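PDB 2BM8: cephalosporin hydroxylase CMCI from Streptomyces clavuligerus, which takes part in cephamycin biosynthesis as a cephalosporin hydroxylase related to the rhamnosyl O-methyltransferases. Local coordinates for the interface of chains A and B and the interface of chains A and C. Sequence-based numbering; all coordinates share one arbitrary frame. Chains: chain A/B/C, Cephalosporin hydroxylase CMCI.

Contact 1: the interface of chains A and B. Residues chain A 204, 207-208, 211-213, 215, 226, 229; chain B 34-36, 38, 41, 44.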
# COMPACT_ATOMS: atom_id res chain seq x y z
N LEU A 204 25.84 -19.92 -8.18
CA LEU A 204 25.33 -20.44 -6.90
C LEU A 204 25.03 -21.92 -7.07
O LEU A 204 25.27 -22.72 -6.17
CB LEU A 204 24.04 -19.73 -6.46
CG LEU A 204 23.98 -18.92 -5.16
CD1 LEU A 204 22.56 -19.01 -4.57
CD2 LEU A 204 25.00 -19.30 -4.11
N PHE A 207 27.54 -24.66 -6.23
CA PHE A 207 27.75 -25.06 -4.83
C PHE A 207 26.64 -25.98 -4.29
O PHE A 207 26.57 -26.19 -3.09
CB PHE A 207 27.90 -23.82 -3.93
CG PHE A 207 29.09 -22.95 -4.27
CD1 PHE A 207 29.03 -22.06 -5.33
CD2 PHE A 207 30.26 -23.03 -3.52
CE1 PHE A 207 30.11 -21.24 -5.65
CE2 PHE A 207 31.35 -22.22 -3.83
CZ PHE A 207 31.28 -21.33 -4.90
N ARG A 208 25.82 -26.57 -5.16
CA ARG A 208 24.66 -27.36 -4.72
C ARG A 208 25.00 -28.59 -3.86
O ARG A 208 24.18 -29.01 -3.05
CB ARG A 208 23.77 -27.79 -5.90
CG ARG A 208 24.41 -28.70 -6.95
CD ARG A 208 23.64 -28.74 -8.27
NE ARG A 208 24.25 -29.66 -9.25
CZ ARG A 208 25.15 -29.32 -10.19
NH1 ARG A 208 25.60 -28.06 -10.32
NH2 ARG A 208 25.63 -30.26 -11.01
N LEU A 211 27.01 -26.39 -0.17
CA LEU A 211 26.29 -25.38 0.60
C LEU A 211 24.80 -25.50 0.34
O LEU A 211 24.37 -25.96 -0.72
CB LEU A 211 26.82 -23.99 0.24
CG LEU A 211 28.29 -23.74 0.61
CD1 LEU A 211 28.78 -22.35 0.16
CD2 LEU A 211 28.48 -23.92 2.10
N SER A 212 24.02 -25.12 1.35
CA SER A 212 22.57 -24.99 1.23
C SER A 212 22.09 -23.66 1.87
O SER A 212 22.68 -23.18 2.83
CB SER A 212 21.90 -26.18 1.91
OG SER A 212 21.91 -26.01 3.32
N MET A 213 21.03 -23.07 1.31
CA MET A 213 20.38 -21.91 1.93
C MET A 213 19.56 -22.37 3.13
O MET A 213 18.76 -23.30 3.02
CB MET A 213 19.46 -21.17 0.95
CG MET A 213 18.87 -19.88 1.51
SD MET A 213 18.29 -18.72 0.25
CE MET A 213 17.18 -19.78 -0.71
N MET A 215 16.69 -21.85 5.46
CA MET A 215 15.40 -21.18 5.40
C MET A 215 14.88 -20.67 6.75
O MET A 215 13.87 -19.96 6.79
CB MET A 215 14.37 -22.12 4.76
CG MET A 215 14.70 -22.54 3.32
SD MET A 215 14.90 -21.12 2.23
CE MET A 215 13.21 -20.51 2.20
N ARG A 226 17.87 -14.04 1.54
CA ARG A 226 18.36 -15.07 0.64
C ARG A 226 19.89 -15.21 0.56
O ARG A 226 20.42 -15.67 -0.45
CB ARG A 226 17.77 -14.86 -0.76
CG ARG A 226 16.27 -15.09 -0.83
CD ARG A 226 15.67 -14.59 -2.12
NE ARG A 226 15.63 -13.12 -2.18
CZ ARG A 226 15.32 -12.44 -3.28
NH1 ARG A 226 15.03 -13.08 -4.41
NH2 ARG A 226 15.30 -11.10 -3.26
N LEU A 229 23.79 -19.08 3.93
CA LEU A 229 24.18 -20.38 3.44
C LEU A 229 25.03 -21.10 4.48
O LEU A 229 25.65 -20.46 5.31
CB LEU A 229 24.99 -20.22 2.15
CG LEU A 229 24.57 -19.07 1.23
CD1 LEU A 229 25.54 -18.95 0.08
CD2 LEU A 229 23.17 -19.27 0.69
N ARG B 34 14.37 -27.00 5.61
CA ARG B 34 15.29 -26.01 6.15
C ARG B 34 16.51 -25.81 5.26
O ARG B 34 17.04 -24.71 5.16
CB ARG B 34 15.76 -26.44 7.53
CG ARG B 34 16.80 -25.53 8.12
CD ARG B 34 16.81 -25.50 9.62
NE ARG B 34 17.74 -24.49 10.08
CZ ARG B 34 18.04 -24.29 11.34
NH1 ARG B 34 17.49 -25.06 12.28
NH2 ARG B 34 18.90 -23.35 11.67
N ASP B 35 16.97 -26.87 4.62
CA ASP B 35 18.16 -26.80 3.79
C ASP B 35 17.79 -26.78 2.30
O ASP B 35 17.76 -27.80 1.62
CB ASP B 35 19.11 -27.95 4.15
CG ASP B 35 19.60 -27.86 5.59
OD1 ASP B 35 20.24 -26.83 5.93
OD2 ASP B 35 19.39 -28.72 6.47
N TRP B 36 17.48 -25.58 1.80
CA TRP B 36 17.04 -25.41 0.42
C TRP B 36 18.21 -25.60 -0.55
O TRP B 36 19.28 -25.05 -0.33
CB TRP B 36 16.40 -24.03 0.23
CG TRP B 36 15.56 -24.00 -0.99
CD1 TRP B 36 15.98 -23.72 -2.25
CD2 TRP B 36 14.17 -24.32 -1.10
NE1 TRP B 36 14.94 -23.83 -3.14
CE2 TRP B 36 13.82 -24.20 -2.46
CE3 TRP B 36 13.18 -24.70 -0.18
CZ2 TRP B 36 12.52 -24.45 -2.93
CZ3 TRP B 36 11.88 -24.93 -0.66
CH2 TRP B 36 11.57 -24.81 -2.02
N LEU B 38 20.67 -25.13 -3.71
CA LEU B 38 21.11 -23.91 -4.39
C LEU B 38 20.89 -23.92 -5.90
O LEU B 38 20.88 -22.86 -6.55
CB LEU B 38 22.59 -23.65 -4.07
CG LEU B 38 22.92 -22.60 -2.99
CD1 LEU B 38 21.76 -22.33 -2.07
CD2 LEU B 38 24.16 -22.99 -2.18
N TRP B 41 17.63 -22.33 -6.14
CA TRP B 41 17.63 -21.19 -5.22
C TRP B 41 16.53 -20.16 -5.50
O TRP B 41 15.95 -19.60 -4.57
CB TRP B 41 19.01 -20.51 -5.24
CG TRP B 41 19.07 -19.21 -4.50
CD1 TRP B 41 19.42 -19.01 -3.21
CD2 TRP B 41 18.74 -17.91 -5.03
NE1 TRP B 41 19.36 -17.68 -2.89
CE2 TRP B 41 18.94 -16.98 -3.99
CE3 TRP B 41 18.32 -17.45 -6.27
CZ2 TRP B 41 18.73 -15.61 -4.16
CZ3 TRP B 41 18.10 -16.09 -6.44
CH2 TRP B 41 18.30 -15.19 -5.39
N ALA B 44 12.76 -20.81 -4.17
CA ALA B 44 12.50 -20.86 -2.73
C ALA B 44 11.50 -19.79 -2.35
O ALA B 44 11.57 -18.67 -2.86
CB ALA B 44 13.78 -20.69 -1.93
O HOH W 1 22.45 -26.84 -1.90
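An antiparallel beta bridge between strand 211-214 of chain A and strand 35-37 of chain B joins two copies of this CmcI/rhamnosyl O-methyltransferase family protein in the deposited assembly. A:Met213 and B:Trp36 exchange main-chain bonds in their carbonyl planes: A:Met213 N gives to B:Trp36 O (3.1 Å), and B:Trp36 N to A:Met213 O (2.9 Å). Two residues along, A:Met215 N gives to B:Arg34 O at 2.9 Å, almost straight (171° at H).

The A:Met213 side chain leaves with CG anti to the backbone N (chi1 -174°) and bends at its tip (chi3 53°). Its CB lies 4.0 Å from B:Leu38 CD1, its SD 3.5 Å from B:Trp41 NE1, and its CE 3.7 Å from B:Ala44 CB, also touching the indole at CD1. An unbranched, bendable thioether can touch all three in turn.

Methyl CD1 of A:Leu204 sits over the five-membered ring of B:Trp41, 3.4 Å from B:Trp41 CD1. At the indole edge, in plane, NE1 makes a weak bond to A:Arg226 O (3.3 Å), while CB and CD of A:Arg226 lean on CZ2. B:Leu38 packs between A:Leu204 and strand 211-214, CD2 against A:Leu211; its backbone N binds a water shared with the carbonyls of A:Arg208 and A:Leu211.

Contact 2: the interface of chains A and C. Residues chain A 166, 170, 173, 206-207, 210; chain C 3-4, 7, 9.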
# COMPACT_ATOMS: atom_id res chain seq x y z
N PHE A 166 32.79 -15.28 -5.02
CA PHE A 166 32.59 -16.66 -5.43
C PHE A 166 33.86 -17.50 -5.34
O PHE A 166 33.79 -18.70 -5.10
CB PHE A 166 31.97 -16.73 -6.82
CG PHE A 166 30.51 -16.38 -6.83
CD1 PHE A 166 30.08 -15.16 -7.33
CD2 PHE A 166 29.57 -17.27 -6.32
CE1 PHE A 166 28.73 -14.84 -7.33
CE2 PHE A 166 28.21 -16.96 -6.31
CZ PHE A 166 27.79 -15.74 -6.81
N LYS A 170 34.62 -20.67 -2.61
CA LYS A 170 35.31 -21.87 -3.07
C LYS A 170 36.47 -22.21 -2.14
O LYS A 170 36.61 -23.35 -1.73
CB LYS A 170 35.79 -21.69 -4.52
CG LYS A 170 36.92 -22.64 -4.98
CD LYS A 170 37.10 -22.57 -6.49
CE LYS A 170 38.42 -23.17 -6.94
NZ LYS A 170 38.72 -22.79 -8.36
N VAL A 173 35.02 -23.37 1.31
CA VAL A 173 34.46 -24.71 1.26
C VAL A 173 35.60 -25.74 1.22
O VAL A 173 35.56 -26.72 1.97
CB VAL A 173 33.51 -24.87 0.04
CG1 VAL A 173 33.38 -26.34 -0.38
CG2 VAL A 173 32.15 -24.29 0.36
N ALA A 206 26.56 -24.04 -8.72
CA ALA A 206 27.78 -24.82 -8.65
C ALA A 206 28.09 -25.33 -7.24
O ALA A 206 28.82 -26.30 -7.08
CB ALA A 206 28.95 -24.00 -9.17
N PHE A 207 27.54 -24.66 -6.23
CA PHE A 207 27.75 -25.06 -4.83
C PHE A 207 26.64 -25.98 -4.29
O PHE A 207 26.57 -26.19 -3.09
CB PHE A 207 27.90 -23.82 -3.93
CG PHE A 207 29.09 -22.95 -4.27
CD1 PHE A 207 29.03 -22.06 -5.33
CD2 PHE A 207 30.26 -23.03 -3.52
CE1 PHE A 207 30.11 -21.24 -5.65
CE2 PHE A 207 31.35 -22.22 -3.83
CZ PHE A 207 31.28 -21.33 -4.90
N VAL A 210 27.53 -28.77 -1.63
CA VAL A 210 28.35 -28.39 -0.47
C VAL A 210 27.69 -27.36 0.43
O VAL A 210 27.78 -27.43 1.65
CB VAL A 210 29.74 -27.90 -0.94
CG1 VAL A 210 30.53 -29.05 -1.59
CG2 VAL A 210 29.63 -26.72 -1.93
N ASP C 3 31.22 -28.79 -9.38
CA ASP C 3 31.24 -27.72 -10.42
C ASP C 3 31.92 -26.39 -10.03
O ASP C 3 32.44 -25.69 -10.90
CB ASP C 3 29.79 -27.42 -10.90
CG ASP C 3 29.64 -27.50 -12.41
OD1 ASP C 3 29.99 -28.55 -13.01
OD2 ASP C 3 29.15 -26.56 -13.09
N TYR C 4 31.88 -26.04 -8.75
CA TYR C 4 32.48 -24.80 -8.23
C TYR C 4 34.01 -24.76 -8.33
O TYR C 4 34.59 -23.73 -8.68
CB TYR C 4 32.03 -24.55 -6.77
CG TYR C 4 32.65 -25.51 -5.76
CD1 TYR C 4 33.82 -25.17 -5.09
CD2 TYR C 4 32.06 -26.74 -5.48
CE1 TYR C 4 34.40 -26.04 -4.19
CE2 TYR C 4 32.64 -27.62 -4.56
CZ TYR C 4 33.80 -27.26 -3.92
OH TYR C 4 34.38 -28.11 -3.01
N GLN C 7 35.43 -23.95 -12.00
CA GLN C 7 34.62 -22.92 -12.68
C GLN C 7 35.21 -21.53 -12.49
O GLN C 7 35.58 -21.14 -11.38
CB GLN C 7 33.18 -22.95 -12.17
CG GLN C 7 32.31 -21.78 -12.66
CD GLN C 7 30.95 -22.20 -13.24
OE1 GLN C 7 30.39 -21.49 -14.07
NE2 GLN C 7 30.43 -23.34 -12.79
N PHE C 9 34.89 -17.71 -12.23
CA PHE C 9 33.83 -16.79 -11.79
C PHE C 9 34.09 -15.34 -12.20
O PHE C 9 35.00 -14.69 -11.67
CB PHE C 9 33.69 -16.85 -10.27
CG PHE C 9 33.25 -18.19 -9.76
CD1 PHE C 9 34.14 -19.03 -9.10
CD2 PHE C 9 31.94 -18.60 -9.91
CE1 PHE C 9 33.73 -20.27 -8.61
CE2 PHE C 9 31.51 -19.84 -9.42
CZ PHE C 9 32.41 -20.68 -8.77
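The N-terminal arm of chain C lies against helix 165-175 and the turn after helix 197-205 of chain A, a mostly apolar docking that the two-fold repeats with the chains exchanged; whether this pairing is the one used in solution the structure alone does not show.

Aliphatic carbons over aromatic faces carry much of the contact. The CB of C:Tyr4 stands over the centre of the A:Phe207 ring, 3.7 Å from its centroid, the two side chains crossing at about a right angle. In the same way CB of A:Phe166 covers one face of C:Phe9, nearer the rim, 3.5 Å from CG, while CG of C:Gln7 covers the opposite face and so holds the ring between two chains. A:Phe207 and C:Phe9 meet tip to tip, CE1 to CZ at 3.9 Å. Flat, rigid phenyl groups suit such a site because they offer a face to one neighbour and an edge to the next.

Van der Waals packing does the rest. C:Tyr4 takes the crowded position between its backbone N and carbonyl carbon (chi1 71°), which carries its phenol towards A:Val210, whose CG1 is 3.9 Å from CE2, and A:Val173, whose CG1 meets the hydroxyl OH at 3.3 Å. CB and CG of A:Lys170 cross obliquely by C:Tyr4 CD1, and the small A:Ala206 lets the arm's backbone come close, its CB 3.7 Å from C:Tyr4 CA.

Polar contact is slight: C:Tyr4 N bonds weakly to A:Ala206 O at 3.5 Å.

Contact 3: the interface of chains A and B. Residues chain A 79, 182, 214-217, 230, 232; chain B 34-35.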
# COMPACT_ATOMS: atom_id res chain seq x y z
N GLU A 79 21.89 -20.88 18.83
CA GLU A 79 21.66 -22.21 18.28
C GLU A 79 22.97 -22.90 17.93
O GLU A 79 23.23 -24.01 18.36
CB GLU A 79 20.78 -22.10 17.03
CG GLU A 79 20.07 -23.39 16.64
CD GLU A 79 19.85 -23.54 15.14
OE1 GLU A 79 20.13 -22.59 14.36
OE2 GLU A 79 19.37 -24.62 14.75
N TYR A 182 28.69 -21.55 8.71
CA TYR A 182 27.92 -20.65 7.84
C TYR A 182 28.79 -19.81 6.92
O TYR A 182 29.86 -19.36 7.32
CB TYR A 182 27.08 -19.69 8.69
CG TYR A 182 25.80 -20.28 9.20
CD1 TYR A 182 25.78 -21.07 10.33
CD2 TYR A 182 24.60 -20.05 8.53
CE1 TYR A 182 24.60 -21.62 10.80
CE2 TYR A 182 23.42 -20.59 8.99
CZ TYR A 182 23.42 -21.37 10.13
OH TYR A 182 22.24 -21.91 10.58
N ASP A 214 19.76 -21.69 4.26
CA ASP A 214 19.10 -22.02 5.52
C ASP A 214 17.82 -21.21 5.71
O ASP A 214 17.87 -20.03 6.12
CB ASP A 214 20.06 -21.71 6.67
CG ASP A 214 19.49 -22.06 8.02
OD1 ASP A 214 18.25 -22.27 8.11
OD2 ASP A 214 20.22 -22.14 9.03
N MET A 215 16.69 -21.85 5.46
CA MET A 215 15.40 -21.18 5.40
C MET A 215 14.88 -20.67 6.75
O MET A 215 13.87 -19.96 6.79
CB MET A 215 14.37 -22.12 4.76
CG MET A 215 14.70 -22.54 3.32
SD MET A 215 14.90 -21.12 2.23
CE MET A 215 13.21 -20.51 2.20
N LEU A 216 15.55 -21.01 7.85
CA LEU A 216 15.17 -20.47 9.16
C LEU A 216 15.55 -18.99 9.33
O LEU A 216 14.84 -18.25 10.02
CB LEU A 216 15.78 -21.28 10.29
CG LEU A 216 15.15 -21.12 11.68
CD1 LEU A 216 13.66 -21.47 11.65
CD2 LEU A 216 15.87 -21.97 12.73
N TYR A 217 16.66 -18.59 8.71
CA TYR A 217 17.24 -17.27 8.88
C TYR A 217 17.27 -16.45 7.58
O TYR A 217 17.49 -15.24 7.62
CB TYR A 217 18.67 -17.40 9.42
CG TYR A 217 18.77 -18.12 10.75
CD1 TYR A 217 19.58 -19.24 10.90
CD2 TYR A 217 18.03 -17.69 11.85
CE1 TYR A 217 19.67 -19.91 12.12
CE2 TYR A 217 18.11 -18.36 13.07
CZ TYR A 217 18.93 -19.46 13.20
OH TYR A 217 19.01 -20.12 14.41
N ARG A 230 25.05 -22.42 4.45
CA ARG A 230 25.89 -23.18 5.38
C ARG A 230 26.31 -24.55 4.85
O ARG A 230 25.60 -25.18 4.07
CB ARG A 230 25.20 -23.33 6.74
CG ARG A 230 23.85 -24.03 6.69
CD ARG A 230 23.32 -24.39 8.05
NE ARG A 230 22.12 -25.21 7.97
CZ ARG A 230 21.46 -25.69 9.03
NH1 ARG A 230 21.89 -25.43 10.26
NH2 ARG A 230 20.38 -26.44 8.87
N VAL A 232 26.29 -27.94 4.56
CA VAL A 232 25.30 -28.96 4.92
C VAL A 232 24.77 -29.63 3.64
O VAL A 232 24.59 -28.97 2.60
CB VAL A 232 24.11 -28.32 5.77
CG1 VAL A 232 22.79 -29.12 5.61
CG2 VAL A 232 24.48 -28.18 7.28
N ARG B 34 14.37 -27.00 5.61
CA ARG B 34 15.29 -26.01 6.15
C ARG B 34 16.51 -25.81 5.26
O ARG B 34 17.04 -24.71 5.16
CB ARG B 34 15.76 -26.44 7.53
CG ARG B 34 16.80 -25.53 8.12
CD ARG B 34 16.81 -25.50 9.62
NE ARG B 34 17.74 -24.49 10.08
CZ ARG B 34 18.04 -24.29 11.34
NH1 ARG B 34 17.49 -25.06 12.28
NH2 ARG B 34 18.90 -23.35 11.67
N ASP B 35 16.97 -26.87 4.62
CA ASP B 35 18.16 -26.80 3.79
C ASP B 35 17.79 -26.78 2.30
O ASP B 35 17.76 -27.80 1.62
CB ASP B 35 19.11 -27.95 4.15
CG ASP B 35 19.60 -27.86 5.59
OD1 ASP B 35 20.24 -26.83 5.93
OD2 ASP B 35 19.39 -28.72 6.47
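This is a homomeric salt-bridge cluster flanking an antiparallel bridge between A:Asp214 and B:Asp35, repeated by the two-fold, in which an arginine and an aspartate of chain B are clamped by ionic side chains of chain A; it probably fixes the register of the paired subunits.

B:Arg34 enters extended, CG anti to the backbone N (chi1 175°), and spreads its nitrogens over two carboxylates. It meets A:Glu79 tip to tip, with NH2 to OE1 and NH1 to OE2, each at 3.1 Å and the planes only 19° apart. It takes A:Asp214 side-on, NE to OD1 at 3.0 Å and NH2 to the syn lone pair of OD2 at 3.2 Å. Over one guanidinium face sits CD2 of A:Leu216, 3.5 Å from CZ. Replacing this arginine with a leucine here would remove both paired salt bridges and would probably leave the two acids poorly compensated.

Second-shell donors aim those acids: A:Tyr217 OH binds A:Glu79 OE1 (2.7 Å), and A:Tyr182 OH binds A:Asp214 OD2 (2.6 Å), nearly along its C-O axis. Such a dense set of donors would be expected to favour charged carboxylates.

Beside B:Arg34, A:Arg230 lies with its guanidinium 15° from parallel, a crowding of like charge likely eased by A:Asp214, whose OD2 lies above one face of A:Arg230. NE and NH2 of A:Arg230 both converge on the syn lone pair of B:Asp35 OD1, NH2 at 3.0 Å, while CG1 of A:Val232 presses against the carboxylate carbon.

Contacts 1 and 3 belong to one A-B interface: the centres of their C-alpha atoms are about 8 Å apart, and they share A:Met215, B:Arg34 and B:Asp35, so the same stretch of chain B supplies backbone pairing to one and charged side chains to the other. Contact 2 faces chain C, its C-alpha centre about 13 Å from that of contact 1 and about 18 Å from that of contact 3. A:Phe207 is common to contacts 1 and 2, but its ring serves contact 2 and it merely grazes chain B. Chain A thus joins two neighbours through different surfaces, which could link pairs into the six-copy deposited assembly.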